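Local coordinates for protein hydrolase, putative (Plasmodium vivax, PDB 2B30) that binds a calcium ion and may act as a phosphatase that uses magnesium, as in related HAD-superfamily hydrolases of the Cof-like IIB group, at residues 18-22 and 291-296; 119-123 and 202-206; 180-186 and 214-220; 240-246 and 258-263. The contacts are given in a common frame with arbitrary orientation. Residues are numbered along the deposited sequence.

Interaction 1: residues 18-22 and 291-296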
loop_
_atom_site.group_PDB
_atom_site.type_symbol
_atom_site.label_atom_id
_atom_site.label_comp_id
_atom_site.label_asym_id
_atom_site.label_seq_id
_atom_site.Cartn_x
_atom_site.Cartn_y
_atom_site.Cartn_z
ATOM N N VAL A 18 -10.250 18.736 -15.221
ATOM C CA VAL A 18 -8.841 18.587 -14.914
ATOM C C VAL A 18 -8.365 19.777 -14.117
ATOM O O VAL A 18 -7.797 19.621 -13.032
ATOM C CB VAL A 18 -7.995 18.473 -16.200
ATOM C CG1 VAL A 18 -6.496 18.508 -15.881
ATOM C CG2 VAL A 18 -8.361 17.200 -16.965
ATOM N N GLU A 19 -8.585 20.969 -14.653
ATOM C CA GLU A 19 -8.165 22.168 -13.946
ATOM C C GLU A 19 -9.009 22.370 -12.682
ATOM O O GLU A 19 -8.545 22.971 -11.715
ATOM C CB GLU A 19 -8.132 23.394 -14.863
ATOM C CG GLU A 19 -9.413 23.723 -15.596
ATOM C CD GLU A 19 -9.199 24.774 -16.684
ATOM O OE1 GLU A 19 -8.154 24.728 -17.377
ATOM O OE2 GLU A 19 -10.075 25.646 -16.849
ATOM N N GLU A 20 -10.226 21.832 -12.676
ATOM C CA GLU A 20 -11.029 21.779 -11.460
ATOM C C GLU A 20 -10.349 20.853 -10.450
ATOM O O GLU A 20 -10.081 21.244 -9.313
ATOM C CB GLU A 20 -12.447 21.292 -11.773
ATOM N N ALA A 21 -10.031 19.639 -10.891
ATOM C CA ALA A 21 -9.346 18.646 -10.050
ATOM C C ALA A 21 -8.003 19.108 -9.443
ATOM O O ALA A 21 -7.505 18.481 -8.499
ATOM C CB ALA A 21 -9.139 17.350 -10.844
ATOM N N LEU A 22 -7.425 20.181 -9.989
ATOM C CA LEU A 22 -6.136 20.722 -9.545
ATOM C C LEU A 22 -6.265 22.006 -8.716
ATOM O O LEU A 22 -5.246 22.594 -8.327
ATOM C CB LEU A 22 -5.260 21.026 -10.771
ATOM C CG LEU A 22 -4.788 19.852 -11.635
ATOM C CD1 LEU A 22 -4.256 20.343 -12.970
ATOM C CD2 LEU A 22 -3.723 19.047 -10.915
ATOM N N TYR A 291 -0.270 17.469 -22.016
ATOM C CA TYR A 291 -1.563 18.084 -21.687
ATOM C C TYR A 291 -1.729 18.384 -20.199
ATOM O O TYR A 291 -2.155 19.476 -19.828
ATOM C CB TYR A 291 -2.707 17.176 -22.149
ATOM C CG TYR A 291 -4.090 17.651 -21.740
ATOM C CD1 TYR A 291 -4.765 18.613 -22.490
ATOM C CD2 TYR A 291 -4.728 17.127 -20.615
ATOM C CE1 TYR A 291 -6.030 19.050 -22.124
ATOM C CE2 TYR A 291 -5.998 17.554 -20.248
ATOM C CZ TYR A 291 -6.641 18.522 -21.004
ATOM O OH TYR A 291 -7.894 18.967 -20.649
ATOM N N LEU A 292 -1.396 17.413 -19.356
ATOM C CA LEU A 292 -1.554 17.565 -17.916
ATOM C C LEU A 292 -0.528 18.537 -17.340
ATOM O O LEU A 292 -0.882 19.407 -16.550
ATOM C CB LEU A 292 -1.460 16.201 -17.230
ATOM C CG LEU A 292 -1.576 16.086 -15.709
ATOM C CD1 LEU A 292 -2.741 16.875 -15.157
ATOM C CD2 LEU A 292 -1.705 14.622 -15.324
ATOM N N LEU A 293 0.732 18.414 -17.742
ATOM C CA LEU A 293 1.781 19.292 -17.206
ATOM C C LEU A 293 1.519 20.766 -17.544
ATOM O O LEU A 293 1.795 21.651 -16.722
ATOM C CB LEU A 293 3.177 18.878 -17.700
ATOM C CG LEU A 293 3.697 17.465 -17.400
ATOM C CD1 LEU A 293 5.220 17.443 -17.447
ATOM C CD2 LEU A 293 3.208 16.940 -16.056
ATOM N N LYS A 294 0.982 21.025 -18.740
ATOM C CA LYS A 294 0.610 22.384 -19.139
ATOM C C LYS A 294 -0.425 22.969 -18.166
ATOM O O LYS A 294 -0.313 24.123 -17.742
ATOM C CB LYS A 294 0.081 22.410 -20.583
ATOM N N LYS A 295 -1.410 22.164 -17.788
ATOM C CA LYS A 295 -2.433 22.620 -16.841
ATOM C C LYS A 295 -1.882 22.778 -15.419
ATOM O O LYS A 295 -2.362 23.619 -14.648
ATOM C CB LYS A 295 -3.660 21.697 -16.867
ATOM C CG LYS A 295 -4.339 21.653 -18.244
ATOM C CD LYS A 295 -5.857 21.755 -18.159
ATOM C CE LYS A 295 -6.501 22.066 -19.516
ATOM N NZ LYS A 295 -6.300 23.483 -19.975
ATOM N N VAL A 296 -0.866 21.982 -15.082
ATOM C CA VAL A 296 -0.165 22.137 -13.809
ATOM C C VAL A 296 0.692 23.397 -13.818
ATOM O O VAL A 296 0.736 24.109 -12.812
ATOM C CB VAL A 296 0.712 20.909 -13.460
ATOM C CG1 VAL A 296 1.543 21.165 -12.197
ATOM C CG2 VAL A 296 -0.158 19.679 -13.256
#
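Tyr291, on the helix that runs through 291-296, opens the contact with the edge of its ring: CE2 lies 4.1 Å from Val18 CG2, and the methyl sits near the ring plane, so this is apolar edge packing and not a stack. One residue on, Leu292 CD1 reaches two residues of 18-22, at 4.2 Å from Val18 CG1 and 4.4 Å from Leu22 CD1. Its CA-to-CB bond points sideways, but the branched end comes nearer the partner. One helical turn after Tyr291 comes Lys295, whose CB faces the partner. Its aliphatic part packs on Val18, with CD 4.0 Å from Val18 CG1, while NZ extends to Glu19 OE1 at 3.4 Å, a salt bridge whose hydrogen bond is weak at this length. Val296 closes the series, CG2 lying 4.2 Å from Leu22 CD1. The interface is small, 277 Å² summed over both sides, with the Glu19-Lys295 pair beside the apolar contacts of Val18 and Leu22. Leu22, Leu292 and Val296 also touch Leu244 of strand 243-247, and Val18, Leu22 and Leu292 touch Phe263 of strand 261-264. The two segments near the chain ends thus pack together on strands 243-247 and 261-264 of the central sheet, the helix-on-sheet layering typical of the Rossmann-like HAD core domain.

Interaction 2: residues 119-123 and 202-206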
loop_
_atom_site.group_PDB
_atom_site.type_symbol
_atom_site.label_atom_id
_atom_site.label_comp_id
_atom_site.label_asym_id
_atom_site.label_seq_id
_atom_site.Cartn_x
_atom_site.Cartn_y
_atom_site.Cartn_z
ATOM N N VAL A 119 11.893 -18.353 -1.860
ATOM C CA VAL A 119 10.768 -18.158 -2.792
ATOM C C VAL A 119 11.253 -18.193 -4.240
ATOM O O VAL A 119 10.574 -18.743 -5.099
ATOM C CB VAL A 119 10.008 -16.817 -2.545
ATOM C CG1 VAL A 119 8.820 -16.689 -3.499
ATOM C CG2 VAL A 119 9.528 -16.722 -1.105
ATOM N N TYR A 120 12.414 -17.600 -4.512
ATOM C CA TYR A 120 12.950 -17.580 -5.879
ATOM C C TYR A 120 13.255 -18.990 -6.364
ATOM O O TYR A 120 12.922 -19.338 -7.489
ATOM C CB TYR A 120 14.206 -16.714 -5.983
ATOM C CG TYR A 120 14.771 -16.656 -7.386
ATOM C CD1 TYR A 120 14.224 -15.803 -8.347
ATOM C CD2 TYR A 120 15.851 -17.462 -7.761
ATOM C CE1 TYR A 120 14.741 -15.754 -9.644
ATOM C CE2 TYR A 120 16.369 -17.422 -9.052
ATOM C CZ TYR A 120 15.812 -16.563 -9.988
ATOM O OH TYR A 120 16.337 -16.513 -11.263
ATOM N N ALA A 121 13.880 -19.795 -5.509
ATOM C CA ALA A 121 14.139 -21.207 -5.814
ATOM C C ALA A 121 12.838 -21.919 -6.165
ATOM O O ALA A 121 12.767 -22.671 -7.143
ATOM C CB ALA A 121 14.808 -21.897 -4.647
ATOM N N GLU A 122 11.804 -21.675 -5.375
ATOM C CA GLU A 122 10.544 -22.326 -5.634
ATOM C C GLU A 122 10.019 -21.839 -6.962
ATOM O O GLU A 122 9.516 -22.624 -7.761
ATOM C CB GLU A 122 9.535 -22.060 -4.526
ATOM C CG GLU A 122 8.277 -22.892 -4.689
ATOM C CD GLU A 122 7.379 -22.872 -3.460
ATOM O OE1 GLU A 122 7.473 -21.912 -2.654
ATOM O OE2 GLU A 122 6.575 -23.820 -3.304
ATOM N N LEU A 123 10.167 -20.543 -7.203
ATOM C CA LEU A 123 9.610 -19.923 -8.395
ATOM C C LEU A 123 10.192 -20.529 -9.664
ATOM O O LEU A 123 9.449 -20.873 -10.585
ATOM C CB LEU A 123 9.849 -18.413 -8.373
ATOM C CG LEU A 123 9.342 -17.635 -9.579
ATOM C CD1 LEU A 123 7.848 -17.772 -9.676
ATOM C CD2 LEU A 123 9.761 -16.178 -9.477
ATOM N N PHE A 202 1.806 -18.973 -5.830
ATOM C CA PHE A 202 2.589 -17.958 -5.118
ATOM C C PHE A 202 1.713 -16.799 -4.616
ATOM O O PHE A 202 2.123 -15.634 -4.602
ATOM C CB PHE A 202 3.731 -17.444 -6.013
ATOM C CG PHE A 202 4.651 -18.530 -6.501
ATOM C CD1 PHE A 202 5.728 -18.953 -5.725
ATOM C CD2 PHE A 202 4.431 -19.141 -7.732
ATOM C CE1 PHE A 202 6.569 -19.968 -6.173
ATOM C CE2 PHE A 202 5.262 -20.147 -8.185
ATOM C CZ PHE A 202 6.336 -20.561 -7.407
ATOM N N LYS A 203 0.504 -17.132 -4.188
ATOM C CA LYS A 203 -0.315 -16.180 -3.455
ATOM C C LYS A 203 0.381 -15.858 -2.126
ATOM O O LYS A 203 0.965 -16.744 -1.510
ATOM C CB LYS A 203 -1.689 -16.776 -3.192
ATOM C CG LYS A 203 -2.775 -15.736 -3.005
ATOM C CD LYS A 203 -3.880 -16.293 -2.119
ATOM C CE LYS A 203 -4.631 -15.189 -1.453
ATOM N NZ LYS A 203 -5.337 -15.721 -0.278
ATOM N N ASN A 204 0.333 -14.596 -1.706
ATOM C CA ASN A 204 1.064 -14.122 -0.511
ATOM C C ASN A 204 2.537 -14.571 -0.446
ATOM O O ASN A 204 3.060 -14.802 0.632
ATOM C CB ASN A 204 0.367 -14.550 0.796
ATOM C CG ASN A 204 -1.015 -13.956 0.957
ATOM O OD1 ASN A 204 -2.001 -14.534 0.502
ATOM N ND2 ASN A 204 -1.101 -12.821 1.636
ATOM N N LYS A 205 3.188 -14.712 -1.596
ATOM C CA LYS A 205 4.619 -15.011 -1.666
ATOM C C LYS A 205 5.363 -14.131 -2.689
ATOM O O LYS A 205 6.588 -13.980 -2.617
ATOM C CB LYS A 205 4.812 -16.494 -1.979
ATOM C CG LYS A 205 4.325 -17.397 -0.847
ATOM C CD LYS A 205 4.209 -18.854 -1.250
ATOM C CE LYS A 205 5.563 -19.534 -1.335
ATOM N NZ LYS A 205 5.395 -21.004 -1.474
ATOM N N LEU A 206 4.617 -13.545 -3.626
ATOM C CA LEU A 206 5.168 -12.697 -4.680
ATOM C C LEU A 206 4.115 -11.691 -5.117
ATOM O O LEU A 206 2.916 -11.956 -5.039
ATOM C CB LEU A 206 5.562 -13.528 -5.912
ATOM C CG LEU A 206 6.807 -14.420 -5.838
ATOM C CD1 LEU A 206 6.819 -15.428 -6.987
ATOM C CD2 LEU A 206 8.076 -13.577 -5.839
#
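Apolar packing makes up most of this contact between one helix and the loop that follows another. Val119 CG1 lies 3.8 Å from Leu206 CG and 4.4 Å from Phe202 CD1, and it also meets the backbone at Lys205 O, 3.6 Å away. One helical turn later, Leu123 CD1 approaches Leu206 CD1 at 3.7 Å. The i, i+4 spacing, confirmed by the 2.8 Å bond from Leu123 N to Val119 O, places both side chains against the loop. Between them in sequence, Glu122 CG rests 3.7 Å from Phe202 CE1. A CH-pi interaction is added by Leu123 CD1, 4.0 Å from the centroid of the Phe202 ring and 19° off its normal, hence over the face. A salt bridge adds charge: Lys205 NZ donates to Glu122 OE1 at 2.6 Å. The loop leaves helix 191-201 at Phe202, whose ring also meets Tyr126 edge-to-face. Across the subunit boundary, Lys203 and Asn204 hydrogen-bond backbone oxygens of the second subunit. Within the chain, the contact joins helix 117-129 to the connection between helix 191-201 and strand 206-210, with Leu123 lying on Leu182 of strand 181-184 and both Leu123 and Leu206 on Val218 of strand 216-220.

Interaction 3: residues 180-186 and 214-220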
loop_
_atom_site.group_PDB
_atom_site.type_symbol
_atom_site.label_atom_id
_atom_site.label_comp_id
_atom_site.label_asym_id
_atom_site.label_seq_id
_atom_site.Cartn_x
_atom_site.Cartn_y
_atom_site.Cartn_z
ATOM N N ASN A 180 15.451 -9.225 -9.302
ATOM C CA ASN A 180 14.508 -8.169 -8.924
ATOM C C ASN A 180 13.141 -8.407 -9.559
ATOM O O ASN A 180 12.104 -8.087 -8.965
ATOM C CB ASN A 180 15.016 -6.798 -9.354
ATOM C CG ASN A 180 16.282 -6.385 -8.635
ATOM O OD1 ASN A 180 17.379 -6.552 -9.159
ATOM N ND2 ASN A 180 16.136 -5.825 -7.438
ATOM N N LYS A 181 13.150 -8.952 -10.774
ATOM C CA LYS A 181 11.916 -9.182 -11.509
ATOM C C LYS A 181 12.029 -10.274 -12.568
ATOM O O LYS A 181 13.038 -10.366 -13.265
ATOM C CB LYS A 181 11.468 -7.883 -12.184
ATOM C CG LYS A 181 10.218 -8.011 -13.051
ATOM C CD LYS A 181 9.720 -6.648 -13.474
ATOM C CE LYS A 181 10.510 -6.083 -14.643
ATOM N NZ LYS A 181 9.720 -6.140 -15.881
ATOM N N LEU A 182 10.982 -11.087 -12.680
ATOM C CA LEU A 182 10.805 -11.968 -13.835
ATOM C C LEU A 182 9.588 -11.476 -14.617
ATOM O O LEU A 182 8.480 -11.416 -14.069
ATOM C CB LEU A 182 10.589 -13.429 -13.421
ATOM C CG LEU A 182 11.560 -14.100 -12.453
ATOM C CD1 LEU A 182 11.313 -15.592 -12.448
ATOM C CD2 LEU A 182 12.996 -13.839 -12.822
ATOM N N MET A 183 9.794 -11.100 -15.877
ATOM C CA MET A 183 8.682 -10.773 -16.763
ATOM C C MET A 183 8.421 -11.955 -17.668
ATOM O O MET A 183 9.152 -12.176 -18.632
ATOM C CB MET A 183 8.977 -9.546 -17.615
ATOM C CG MET A 183 7.760 -9.053 -18.379
ATOM S SD MET A 183 8.211 -8.373 -19.972
ATOM C CE MET A 183 6.596 -7.893 -20.598
ATOM N N ILE A 184 7.380 -12.719 -17.356
ATOM C CA ILE A 184 7.019 -13.882 -18.162
ATOM C C ILE A 184 6.211 -13.400 -19.373
ATOM O O ILE A 184 5.082 -12.925 -19.230
ATOM C CB ILE A 184 6.219 -14.923 -17.344
ATOM C CG1 ILE A 184 6.974 -15.299 -16.061
ATOM C CG2 ILE A 184 5.967 -16.180 -18.167
ATOM C CD1 ILE A 184 6.240 -16.312 -15.191
ATOM N N VAL A 185 6.813 -13.507 -20.556
ATOM C CA VAL A 185 6.136 -13.150 -21.795
ATOM C C VAL A 185 5.138 -14.251 -22.140
ATOM O O VAL A 185 5.492 -15.425 -22.215
ATOM C CB VAL A 185 7.138 -12.929 -22.944
ATOM C CG1 VAL A 185 6.416 -12.759 -24.262
ATOM C CG2 VAL A 185 8.005 -11.708 -22.657
ATOM N N LEU A 186 3.887 -13.856 -22.330
ATOM C CA LEU A 186 2.787 -14.801 -22.446
ATOM C C LEU A 186 2.032 -14.649 -23.758
ATOM O O LEU A 186 1.895 -13.551 -24.308
ATOM C CB LEU A 186 1.835 -14.660 -21.247
ATOM C CG LEU A 186 1.837 -15.767 -20.177
ATOM C CD1 LEU A 186 3.180 -16.445 -19.990
ATOM C CD2 LEU A 186 1.328 -15.229 -18.836
ATOM N N GLY A 214 -1.134 -8.721 -21.274
ATOM C CA GLY A 214 -1.372 -10.010 -20.613
ATOM C C GLY A 214 -0.125 -10.781 -20.213
ATOM O O GLY A 214 -0.185 -11.996 -20.014
ATOM N N HIS A 215 1.005 -10.080 -20.097
ATOM C CA HIS A 215 2.257 -10.680 -19.619
ATOM C C HIS A 215 2.316 -10.571 -18.091
ATOM O O HIS A 215 1.647 -9.718 -17.501
ATOM C CB HIS A 215 3.472 -9.987 -20.252
ATOM C CG HIS A 215 3.394 -9.852 -21.747
ATOM N ND1 HIS A 215 3.391 -10.938 -22.598
ATOM C CD2 HIS A 215 3.331 -8.754 -22.541
ATOM C CE1 HIS A 215 3.318 -10.517 -23.849
ATOM N NE2 HIS A 215 3.284 -9.195 -23.842
ATOM N N ALA A 216 3.100 -11.437 -17.453
ATOM C CA ALA A 216 3.235 -11.422 -15.985
ATOM C C ALA A 216 4.535 -10.749 -15.551
ATOM O O ALA A 216 5.602 -11.176 -15.947
ATOM C CB ALA A 216 3.167 -12.837 -15.416
ATOM N N GLU A 217 4.428 -9.692 -14.750
ATOM C CA GLU A 217 5.584 -9.076 -14.108
ATOM C C GLU A 217 5.626 -9.553 -12.664
ATOM O O GLU A 217 4.712 -9.267 -11.893
ATOM C CB GLU A 217 5.486 -7.551 -14.155
ATOM C CG GLU A 217 5.956 -6.938 -15.463
ATOM C CD GLU A 217 5.989 -5.406 -15.428
ATOM O OE1 GLU A 217 5.082 -4.771 -14.822
ATOM O OE2 GLU A 217 6.934 -4.831 -16.020
ATOM N N VAL A 218 6.683 -10.280 -12.311
ATOM C CA VAL A 218 6.833 -10.891 -10.979
ATOM C C VAL A 218 7.896 -10.170 -10.150
ATOM O O VAL A 218 9.058 -10.171 -10.515
ATOM C CB VAL A 218 7.247 -12.359 -11.115
ATOM C CG1 VAL A 218 7.387 -13.016 -9.756
ATOM C CG2 VAL A 218 6.235 -13.095 -11.960
ATOM N N THR A 219 7.491 -9.565 -9.035
ATOM C CA THR A 219 8.422 -8.881 -8.118
ATOM C C THR A 219 8.237 -9.366 -6.688
ATOM O O THR A 219 7.312 -10.127 -6.397
ATOM C CB THR A 219 8.235 -7.352 -8.153
ATOM O OG1 THR A 219 6.837 -7.029 -8.117
ATOM C CG2 THR A 219 8.850 -6.769 -9.414
ATOM N N LYS A 220 9.131 -8.933 -5.801
ATOM C CA LYS A 220 9.061 -9.268 -4.374
ATOM C C LYS A 220 7.718 -8.844 -3.756
ATOM O O LYS A 220 7.127 -7.845 -4.170
ATOM C CB LYS A 220 10.214 -8.584 -3.631
ATOM C CG LYS A 220 10.423 -9.029 -2.171
ATOM C CD LYS A 220 11.528 -8.211 -1.513
ATOM C CE LYS A 220 12.087 -8.879 -0.266
ATOM N NZ LYS A 220 13.324 -8.176 0.184
HETATM O O HOH W 1 12.135 -7.889 -6.286
#
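An imidazole takes over from the backbone where this strand pair ends: Leu186 N donates to His215 ND1 at 3.0 Å with an almost linear N-H...N angle of 177°, the amide lying near the ring plane. At the other end a water bridges the strands, donating to Asn180 O at 2.7 Å and accepting from Lys220 N at 3.2 Å. Between them the strands run antiparallel, their axes at 165° and 4.6 Å apart at closest approach. Leu182 pairs with Val218 through N to O bonds of 3.0 Å from Leu182 N to Val218 O and 2.8 Å from Val218 N to Leu182 O. Ile184 and Ala216 repeat the pattern, with 2.7 Å from Ile184 N to Ala216 O and 3.0 Å from Ala216 N to Ile184 O. Met183 and Glu217 form the non-hydrogen-bonded pair between. On their face, Lys181 NZ makes a salt bridge to Glu217 OE2 at 3.1 Å, and the Glu217 side chain comes within about 8 Å of the bound calcium. Leu182, Ile184, Ala216 and Val218 occupy the other face, against helices 117-129 and 191-201. Asn180 and Lys181 both face His139 in a classic beta bulge. Strand 181-184 lies between strands 136-140 and 216-220, with 206-210 next beyond 216-220 in the six-stranded sheet.

Interaction 4: residues 240-246 and 258-263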
loop_
_atom_site.group_PDB
_atom_site.type_symbol
_atom_site.label_atom_id
_atom_site.label_comp_id
_atom_site.label_asym_id
_atom_site.label_seq_id
_atom_site.Cartn_x
_atom_site.Cartn_y
_atom_site.Cartn_z
ATOM N N ASN A 240 2.182 14.318 0.548
ATOM C CA ASN A 240 1.222 13.780 -0.416
ATOM C C ASN A 240 0.484 14.901 -1.177
ATOM O O ASN A 240 0.387 14.863 -2.388
ATOM C CB ASN A 240 0.235 12.860 0.322
ATOM C CG ASN A 240 -0.868 12.316 -0.578
ATOM O OD1 ASN A 240 -1.592 13.073 -1.247
ATOM N ND2 ASN A 240 -1.020 10.993 -0.577
ATOM N N ASP A 241 -0.037 15.883 -0.442
ATOM C CA ASP A 241 -0.537 17.152 -1.003
ATOM C C ASP A 241 0.226 17.620 -2.241
ATOM O O ASP A 241 -0.368 18.174 -3.158
ATOM C CB ASP A 241 -0.379 18.292 0.038
ATOM C CG ASP A 241 -1.653 18.612 0.795
ATOM O OD1 ASP A 241 -2.773 18.314 0.320
ATOM O OD2 ASP A 241 -1.524 19.205 1.883
ATOM N N GLN A 242 1.551 17.461 -2.223
ATOM C CA GLN A 242 2.429 18.057 -3.234
ATOM C C GLN A 242 2.771 17.134 -4.396
ATOM O O GLN A 242 3.564 17.492 -5.255
ATOM C CB GLN A 242 3.718 18.516 -2.568
ATOM C CG GLN A 242 3.482 19.558 -1.506
ATOM C CD GLN A 242 4.696 19.800 -0.661
ATOM O OE1 GLN A 242 5.406 18.867 -0.312
ATOM N NE2 GLN A 242 4.941 21.060 -0.318
ATOM N N VAL A 243 2.160 15.959 -4.436
ATOM C CA VAL A 243 2.524 14.945 -5.407
ATOM C C VAL A 243 1.460 14.841 -6.484
ATOM O O VAL A 243 0.299 14.588 -6.164
ATOM C CB VAL A 243 2.677 13.574 -4.709
ATOM C CG1 VAL A 243 2.953 12.488 -5.722
ATOM C CG2 VAL A 243 3.790 13.637 -3.670
ATOM N N LEU A 244 1.850 15.036 -7.745
ATOM C CA LEU A 244 0.962 14.768 -8.874
ATOM C C LEU A 244 1.422 13.538 -9.636
ATOM O O LEU A 244 2.585 13.438 -10.028
ATOM C CB LEU A 244 0.878 15.949 -9.841
ATOM C CG LEU A 244 0.106 15.645 -11.149
ATOM C CD1 LEU A 244 -0.940 16.690 -11.413
ATOM C CD2 LEU A 244 1.026 15.490 -12.345
ATOM N N VAL A 245 0.478 12.639 -9.895
ATOM C CA VAL A 245 0.778 11.327 -10.455
ATOM C C VAL A 245 -0.173 10.998 -11.615
ATOM O O VAL A 245 -1.334 11.420 -11.611
ATOM C CB VAL A 245 0.717 10.235 -9.348
ATOM C CG1 VAL A 245 -0.676 10.086 -8.798
ATOM C CG2 VAL A 245 1.213 8.902 -9.866
ATOM N N VAL A 246 0.333 10.256 -12.600
ATOM C CA VAL A 246 -0.448 9.894 -13.773
ATOM C C VAL A 246 -0.081 8.475 -14.254
ATOM O O VAL A 246 1.089 8.099 -14.257
ATOM C CB VAL A 246 -0.324 10.997 -14.904
ATOM C CG1 VAL A 246 1.095 11.147 -15.392
ATOM C CG2 VAL A 246 -1.261 10.702 -16.069
ATOM N N ASN A 258 -3.833 6.381 -3.602
ATOM C CA ASN A 258 -3.337 7.037 -2.386
ATOM C C ASN A 258 -2.853 8.479 -2.562
ATOM O O ASN A 258 -2.469 9.131 -1.591
ATOM C CB ASN A 258 -2.241 6.194 -1.738
ATOM C CG ASN A 258 -2.735 4.825 -1.324
ATOM O OD1 ASN A 258 -2.827 3.933 -2.147
ATOM N ND2 ASN A 258 -3.055 4.655 -0.053
ATOM N N PHE A 259 -2.880 8.986 -3.786
ATOM C CA PHE A 259 -2.525 10.369 -4.020
ATOM C C PHE A 259 -3.748 11.180 -4.434
ATOM O O PHE A 259 -4.738 10.623 -4.922
ATOM C CB PHE A 259 -1.400 10.444 -5.034
ATOM C CG PHE A 259 -0.071 10.048 -4.466
ATOM C CD1 PHE A 259 0.527 10.819 -3.466
ATOM C CD2 PHE A 259 0.587 8.908 -4.909
ATOM C CE1 PHE A 259 1.756 10.459 -2.916
ATOM C CE2 PHE A 259 1.812 8.537 -4.357
ATOM C CZ PHE A 259 2.394 9.316 -3.357
ATOM N N LYS A 260 -3.685 12.491 -4.189
ATOM C CA LYS A 260 -4.828 13.383 -4.374
ATOM C C LYS A 260 -4.910 13.868 -5.799
ATOM O O LYS A 260 -5.979 13.856 -6.392
ATOM C CB LYS A 260 -4.751 14.601 -3.439
ATOM C CG LYS A 260 -5.993 15.516 -3.499
ATOM C CD LYS A 260 -5.766 16.838 -2.790
ATOM C CE LYS A 260 -5.858 16.700 -1.305
ATOM N NZ LYS A 260 -5.286 17.863 -0.576
ATOM N N TYR A 261 -3.788 14.323 -6.338
ATOM C CA TYR A 261 -3.764 14.816 -7.707
ATOM C C TYR A 261 -3.321 13.692 -8.628
ATOM O O TYR A 261 -2.241 13.751 -9.223
ATOM C CB TYR A 261 -2.881 16.064 -7.820
ATOM C CG TYR A 261 -3.349 17.115 -6.852
ATOM C CD1 TYR A 261 -4.571 17.748 -7.026
ATOM C CD2 TYR A 261 -2.607 17.431 -5.728
ATOM C CE1 TYR A 261 -5.029 18.686 -6.114
ATOM C CE2 TYR A 261 -3.052 18.369 -4.820
ATOM C CZ TYR A 261 -4.257 18.989 -5.009
ATOM O OH TYR A 261 -4.680 19.915 -4.078
ATOM N N SER A 262 -4.182 12.675 -8.724
ATOM C CA SER A 262 -3.897 11.474 -9.497
ATOM C C SER A 262 -4.758 11.447 -10.737
ATOM O O SER A 262 -5.975 11.687 -10.689
ATOM C CB SER A 262 -4.116 10.202 -8.667
ATOM O OG SER A 262 -5.481 10.001 -8.338
ATOM N N PHE A 263 -4.117 11.147 -11.857
ATOM C CA PHE A 263 -4.769 11.242 -13.146
ATOM C C PHE A 263 -4.556 9.985 -13.962
ATOM O O PHE A 263 -3.432 9.494 -14.065
ATOM C CB PHE A 263 -4.231 12.465 -13.884
ATOM C CG PHE A 263 -4.627 13.760 -13.244
ATOM C CD1 PHE A 263 -5.816 14.384 -13.589
ATOM C CD2 PHE A 263 -3.832 14.340 -12.273
ATOM C CE1 PHE A 263 -6.193 15.576 -12.983
ATOM C CE2 PHE A 263 -4.205 15.526 -11.667
ATOM C CZ PHE A 263 -5.391 16.142 -12.022
HETATM O O HOH W 2 -1.490 14.547 -4.345
#
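Strand 243-247, helix 253-257 and strand 261-264 form a beta-alpha-beta unit, and this contact is the parallel pairing of its two strands, 9° between axes and 4.6 Å apart. Val245 makes both bonds to strand 261-264, straddling Ser262: its N donates to Tyr261 O at 3.0 Å, its O accepts from Phe263 N at 2.8 Å. Before the strands, side chains tie the turns. Asn240 ND2 donates to Asn258 O at 2.6 Å, and Lys260 NZ forms a salt bridge with Asp241 OD1 at 2.7 Å. Where Tyr261 centres an inverse gamma turn, a water accepts from Tyr261 N at 3.1 Å and, 2.6 Å from Val243 O, links the segments. Val243 CG1 stands 3.8 Å from the Phe259 ring centroid, 17° off the normal, a CH-pi contact, while Leu244 CD1 packs 3.5 Å from Phe263 CE2. Backbone bonds to strand 29-33 put this pair in the parallel part of the Rossmann-like sheet characteristic of HAD hydrolases, where strand 243-247 leads to calcium ligand Asp248.

How the interactions relate
Interactions 1 and 4 form one packed region of the core domain: their centres lie 12 Å apart, and Leu22 CD2 meets Phe263 CZ at 3.5 Å while Val296 CG2 meets Leu244 CD1 at 3.6 Å. Interactions 2 and 3 are joined likewise in the second sheet's domain, centres also 12 Å apart, with Leu123 CD2 3.4 Å from Leu182 CD1. Interactions 3 and 4 do not touch (nearest atoms about 13 Å), yet the calcium site of Asp33, Asp35 and Asp248 is near both: the side chains of Glu217 and Val246 are about 8 and 10 Å from the ion. Interactions 2 and 4 both touch the second subunit.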